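Putative alpha-L-fucosidase (Bacteroides thetaiotaomicron VPI-5482, PDB 3GZA) probably hydrolyses alpha-L-fucosidic bonds, releasing terminal L-fucose from glycans as a member of glycoside hydrolase family 29. Local coordinates at the interface of chains A and B. Residues are numbered along the deposited sequence; one frame, centred on the assembly and turned at random. Chains: chain A/B, putative alpha-L-fucosidase.

Contact 1: the interface of chains A and B. Residues chain A 47-50, 136; chain B 157, 160, 164.
One face of helix 149-171 of chain B meets the loop at A:Pro47 to A:Asp50, with A:Leu136 from a second loop of the same chain. B:Trp157, B:Arg160 and B:Lys164, spaced along the helix, supply the chain B side of this helix-on-loop patch of a two-fold symmetric dimer contact; the deposited assembly is a dimer, though the structure alone does not show that it is the form in solution.

Apolar packing centres on the indole. B:Trp157 stands with CG anti to the backbone N (chi1 176°), which carries the ring away from the helix and in among the chain A side chains. A:Pro47 lays its CB over the face of the five-membered ring, 3.6 Å from the ring centroid, a CH-pi contact displaced toward the rim. At the far end of the indole, methyl CD1 of A:Leu136 touches CH2 of the six-membered ring at 3.4 Å.

Hydrogen bonding to the backbone comes next. The indole N-H of B:Trp157 points along its ring plane to the carbonyl of A:Ile48, NE1 to O 3.0 Å, 159° at the hydrogen, but reaches that oxygen from above the carbonyl plane. Further along, the extended chain of B:Lys164 brings NZ to the backbone O of A:Glu49 at 2.9 Å, a hydrogen bond; water 1 also joins the two groups.

The charged part is a side-on salt bridge. A:Glu49 bends at chi2 and B:Arg160 at chi3, so their chains cross nearly at a right angle. Both carboxylate oxygens are gripped, one by each nitrogen, from above the carboxylate plane, which is turned 48° from the guanidinium. The B:Lys164 ammonium, near but not touching the carboxylate, is likely to add to the positive field that keeps it ionised. In this pair, NE of B:Arg160 gives to OE1 of A:Glu49 at 2.9 Å and NH2 to OE2 at 2.8 Å.

Contact 2: the interface of chains A and B. Residues chain A 91-94, 99; chain B 51-52, 99-100, 102.
B:Tyr51 slides the hydroxyl end of its ring along the chain A main chain at A:Asp92 and A:Val93, the tight part of this mostly water-mediated patch between a chain A loop and short 3-10 helices. Its CG sits in the crowded position between the backbone N and carbonyl carbon (chi1 47°). The carbonyl O of A:Asp92 lies over one face of the ring, 3.4 Å from CZ, while O of A:Val93 comes beside CE2 at a similar range, nearer the ring plane. The receiving turn is held from within by A:Ser91, whose OG accepts the backbone N-H of A:Val93 and, at 3.0 Å, that of A:Asn94.

The looser side is bridged by water. Water 2 lies 2.7 Å from OH of B:Tyr51 and also meets the carbonyls of A:Ser91 and B:Ala100. The B:Asn52 amide is fixed by its OD1, which takes the N-H of B:Lys102 on a lone pair at 3.0 Å; its ND2 is thus turned toward waters 3 and 4. Water 3 connects it to OD1 of A:Asp92, 2.7 Å away, and water 4 to the A:Asp92 carbonyl. The aliphatic stem of A:Lys99 merely runs past the carbonyls of its counterpart B:Lys99 and of B:Ala100.

An alanine in place of B:Tyr51 would probably lose the packing against A:Asp92 and A:Val93 and disturb water 2. In the deposited dimer the patch probably contributes a small packed contact beside a water-bridged seam.

Contact 1: the interface of chains A and B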
loop_
_atom_site.group_PDB
_atom_site.type_symbol
_atom_site.label_atom_id
_atom_site.label_comp_id
_atom_site.label_asym_id
_atom_site.label_seq_id
_atom_site.Cartn_x
_atom_site.Cartn_y
_atom_site.Cartn_z
ATOM N N PRO A 47 -11.984 -0.929 -0.658
ATOM C CA PRO A 47 -10.819 -1.057 0.173
ATOM C C PRO A 47 -11.174 -0.854 1.673
ATOM O O PRO A 47 -12.089 -0.098 2.030
ATOM C CB PRO A 47 -9.898 0.062 -0.340
ATOM C CG PRO A 47 -10.342 0.324 -1.717
ATOM C CD PRO A 47 -11.831 0.113 -1.689
ATOM N N ILE A 48 -10.394 -1.502 2.535
ATOM C CA ILE A 48 -10.629 -1.450 3.960
ATOM C C ILE A 48 -10.419 -0.026 4.506
ATOM O O ILE A 48 -9.390 0.597 4.254
ATOM C CB ILE A 48 -9.748 -2.481 4.724
ATOM C CG1 ILE A 48 -10.109 -3.913 4.297
ATOM C CG2 ILE A 48 -9.866 -2.334 6.276
ATOM C CD1 ILE A 48 -11.498 -4.398 4.699
ATOM N N GLU A 49 -11.380 0.455 5.263
ATOM C CA GLU A 49 -11.313 1.832 5.834
ATOM C C GLU A 49 -10.233 2.020 6.889
ATOM O O GLU A 49 -9.556 3.043 6.883
ATOM C CB GLU A 49 -12.671 2.306 6.368
ATOM C CG GLU A 49 -13.682 2.484 5.285
ATOM C CD GLU A 49 -13.383 3.641 4.334
ATOM O OE1 GLU A 49 -12.918 4.729 4.781
ATOM O OE2 GLU A 49 -13.685 3.474 3.133
ATOM N N ASP A 50 -10.078 1.046 7.776
ATOM C CA ASP A 50 -9.078 1.140 8.839
ATOM C C ASP A 50 -8.514 -0.206 9.116
ATOM O O ASP A 50 -9.184 -1.071 9.671
ATOM C CB ASP A 50 -9.781 1.729 10.063
ATOM C CG ASP A 50 -8.862 1.903 11.262
ATOM O OD1 ASP A 50 -7.675 1.573 11.169
ATOM O OD2 ASP A 50 -9.352 2.419 12.318
ATOM N N LEU A 136 -7.248 -2.810 -2.495
ATOM C CA LEU A 136 -6.419 -1.605 -2.285
ATOM C C LEU A 136 -5.814 -1.131 -3.588
ATOM O O LEU A 136 -5.815 0.076 -3.868
ATOM C CB LEU A 136 -5.263 -1.893 -1.301
ATOM C CG LEU A 136 -4.412 -0.663 -1.015
ATOM C CD1 LEU A 136 -5.173 0.426 -0.195
ATOM C CD2 LEU A 136 -3.104 -1.186 -0.356
ATOM N N TRP B 157 -12.469 6.373 -1.422
ATOM C CA TRP B 157 -11.606 5.905 -0.369
ATOM C C TRP B 157 -10.319 6.738 -0.335
ATOM O O TRP B 157 -9.837 7.110 0.756
ATOM C CB TRP B 157 -11.338 4.407 -0.570
ATOM C CG TRP B 157 -10.386 3.801 0.387
ATOM C CD1 TRP B 157 -10.705 3.127 1.520
ATOM C CD2 TRP B 157 -8.967 3.817 0.306
ATOM N NE1 TRP B 157 -9.564 2.721 2.151
ATOM C CE2 TRP B 157 -8.481 3.134 1.441
ATOM C CE3 TRP B 157 -8.042 4.366 -0.600
ATOM C CZ2 TRP B 157 -7.128 2.962 1.696
ATOM C CZ3 TRP B 157 -6.702 4.189 -0.328
ATOM C CH2 TRP B 157 -6.254 3.491 0.809
ATOM N N ARG B 160 -10.789 10.051 1.393
ATOM C CA ARG B 160 -10.698 9.812 2.829
ATOM C C ARG B 160 -9.298 9.556 3.340
ATOM O O ARG B 160 -8.939 10.002 4.420
ATOM C CB ARG B 160 -11.688 8.689 3.240
ATOM C CG ARG B 160 -13.114 9.078 3.133
ATOM C CD ARG B 160 -14.038 8.047 3.763
ATOM N NE ARG B 160 -14.034 6.788 3.015
ATOM C CZ ARG B 160 -14.780 6.545 1.956
ATOM N NH1 ARG B 160 -15.561 7.467 1.436
ATOM N NH2 ARG B 160 -14.667 5.356 1.367
ATOM N N LYS B 164 -7.471 11.692 6.162
ATOM C CA LYS B 164 -6.840 11.058 7.332
ATOM C C LYS B 164 -5.371 11.354 7.478
ATOM O O LYS B 164 -4.883 11.538 8.608
ATOM C CB LYS B 164 -7.084 9.555 7.307
ATOM C CG LYS B 164 -8.528 9.172 7.611
ATOM C CD LYS B 164 -8.670 7.687 7.528
ATOM C CE LYS B 164 -10.011 7.195 8.079
ATOM N NZ LYS B 164 -10.130 5.683 7.980
HETATM O O HOH W 1 -7.891 4.518 9.299
#

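Contact 2: the interface of chains A and B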
loop_
_atom_site.group_PDB
_atom_site.type_symbol
_atom_site.label_atom_id
_atom_site.label_comp_id
_atom_site.label_asym_id
_atom_site.label_seq_id
_atom_site.Cartn_x
_atom_site.Cartn_y
_atom_site.Cartn_z
ATOM N N SER A 91 6.497 -8.469 4.843
ATOM C CA SER A 91 6.914 -8.370 3.443
ATOM C C SER A 91 7.727 -7.106 3.212
ATOM O O SER A 91 7.519 -6.105 3.889
ATOM C CB SER A 91 5.689 -8.270 2.516
ATOM O OG SER A 91 6.060 -8.205 1.148
ATOM N N ASP A 92 8.688 -7.218 2.303
ATOM C CA ASP A 92 9.501 -6.079 1.865
ATOM C C ASP A 92 9.078 -5.536 0.494
ATOM O O ASP A 92 9.768 -4.683 -0.084
ATOM C CB ASP A 92 10.945 -6.515 1.829
ATOM C CG ASP A 92 11.408 -7.026 3.179
ATOM O OD1 ASP A 92 11.226 -6.282 4.177
ATOM O OD2 ASP A 92 11.987 -8.150 3.244
ATOM N N VAL A 93 7.966 -6.059 -0.015
ATOM C CA VAL A 93 7.458 -5.664 -1.320
ATOM C C VAL A 93 6.019 -5.247 -1.308
ATOM O O VAL A 93 5.646 -4.356 -2.099
ATOM C CB VAL A 93 7.739 -6.752 -2.426
ATOM C CG1 VAL A 93 9.246 -7.038 -2.507
ATOM C CG2 VAL A 93 6.972 -8.052 -2.135
ATOM N N ASN A 94 5.210 -5.873 -0.460
ATOM C CA ASN A 94 3.822 -5.441 -0.264
ATOM C C ASN A 94 3.785 -4.658 1.045
ATOM O O ASN A 94 3.888 -5.273 2.093
ATOM C CB ASN A 94 2.930 -6.657 -0.102
ATOM C CG ASN A 94 1.468 -6.277 0.146
ATOM O OD1 ASN A 94 1.112 -5.117 0.122
ATOM N ND2 ASN A 94 0.647 -7.269 0.477
ATOM N N LYS A 99 3.668 -5.129 8.818
ATOM C CA LYS A 99 4.525 -3.993 9.172
ATOM C C LYS A 99 3.692 -2.715 9.430
ATOM O O LYS A 99 4.165 -1.825 10.132
ATOM C CB LYS A 99 5.529 -3.693 8.054
ATOM C CG LYS A 99 6.575 -4.749 7.873
ATOM C CD LYS A 99 7.592 -4.358 6.846
ATOM C CE LYS A 99 8.747 -5.319 6.750
ATOM N NZ LYS A 99 9.616 -5.296 7.972
ATOM N N TYR B 51 11.034 -0.174 -3.037
ATOM C CA TYR B 51 11.076 0.983 -2.143
ATOM C C TYR B 51 12.224 0.945 -1.132
ATOM O O TYR B 51 12.463 1.971 -0.445
ATOM C CB TYR B 51 9.732 1.260 -1.471
ATOM C CG TYR B 51 9.016 0.069 -0.869
ATOM C CD1 TYR B 51 9.331 -0.392 0.371
ATOM C CD2 TYR B 51 7.982 -0.567 -1.563
ATOM C CE1 TYR B 51 8.662 -1.468 0.908
ATOM C CE2 TYR B 51 7.304 -1.588 -1.043
ATOM C CZ TYR B 51 7.632 -2.052 0.204
ATOM O OH TYR B 51 6.930 -3.110 0.727
ATOM N N ASN B 52 12.897 -0.202 -1.011
ATOM C CA ASN B 52 14.065 -0.280 -0.145
ATOM C C ASN B 52 15.278 0.398 -0.695
ATOM O O ASN B 52 16.349 0.425 -0.047
ATOM C CB ASN B 52 14.320 -1.680 0.406
ATOM C CG ASN B 52 13.460 -1.946 1.618
ATOM O OD1 ASN B 52 13.517 -1.177 2.603
ATOM N ND2 ASN B 52 12.610 -2.981 1.565
ATOM N N LYS B 99 7.133 2.856 7.965
ATOM C CA LYS B 99 6.931 1.536 8.611
ATOM C C LYS B 99 7.292 0.375 7.674
ATOM O O LYS B 99 7.591 -0.722 8.154
ATOM C CB LYS B 99 5.474 1.387 9.022
ATOM C CG LYS B 99 5.034 2.274 10.221
ATOM C CD LYS B 99 3.570 2.023 10.540
ATOM C CE LYS B 99 3.127 2.831 11.723
ATOM N NZ LYS B 99 3.837 2.353 12.959
ATOM N N ALA B 100 7.282 0.607 6.363
ATOM C CA ALA B 100 7.441 -0.436 5.385
ATOM C C ALA B 100 8.857 -0.810 5.042
ATOM O O ALA B 100 9.103 -1.863 4.452
ATOM C CB ALA B 100 6.664 -0.020 4.087
ATOM N N LYS B 102 13.234 -1.135 5.561
ATOM C CA LYS B 102 14.252 -1.695 6.444
ATOM C C LYS B 102 15.015 -0.579 7.172
ATOM O O LYS B 102 15.527 -0.793 8.267
ATOM C CB LYS B 102 15.195 -2.591 5.637
ATOM C CG LYS B 102 14.524 -3.843 5.058
ATOM C CD LYS B 102 15.401 -4.545 4.008
HETATM O O HOH W 2 7.096 -3.459 3.385
HETATM O O HOH W 3 11.246 -3.613 3.969
HETATM O O HOH W 4 12.429 -4.468 -0.920
#

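The C-alpha centres of contact 1 and contact 2 lie about 19 Å apart on one two-fold symmetric interface, so each recurs with the chains exchanged. They have no residue of the same chain in common, but adjoining stretches link them: A:Asp50 closes the loop of contact 1, and residue 51, its neighbour in sequence, opens the 3-10 helix 51-53 that chain B uses in contact 2. One short segment therefore serves both patches across the dimer. Direct, partly charged bonding in contact 1 complements water-bridged packing in contact 2, and, if the dimer forms in solution, two separated patches would probably limit rocking of the subunits.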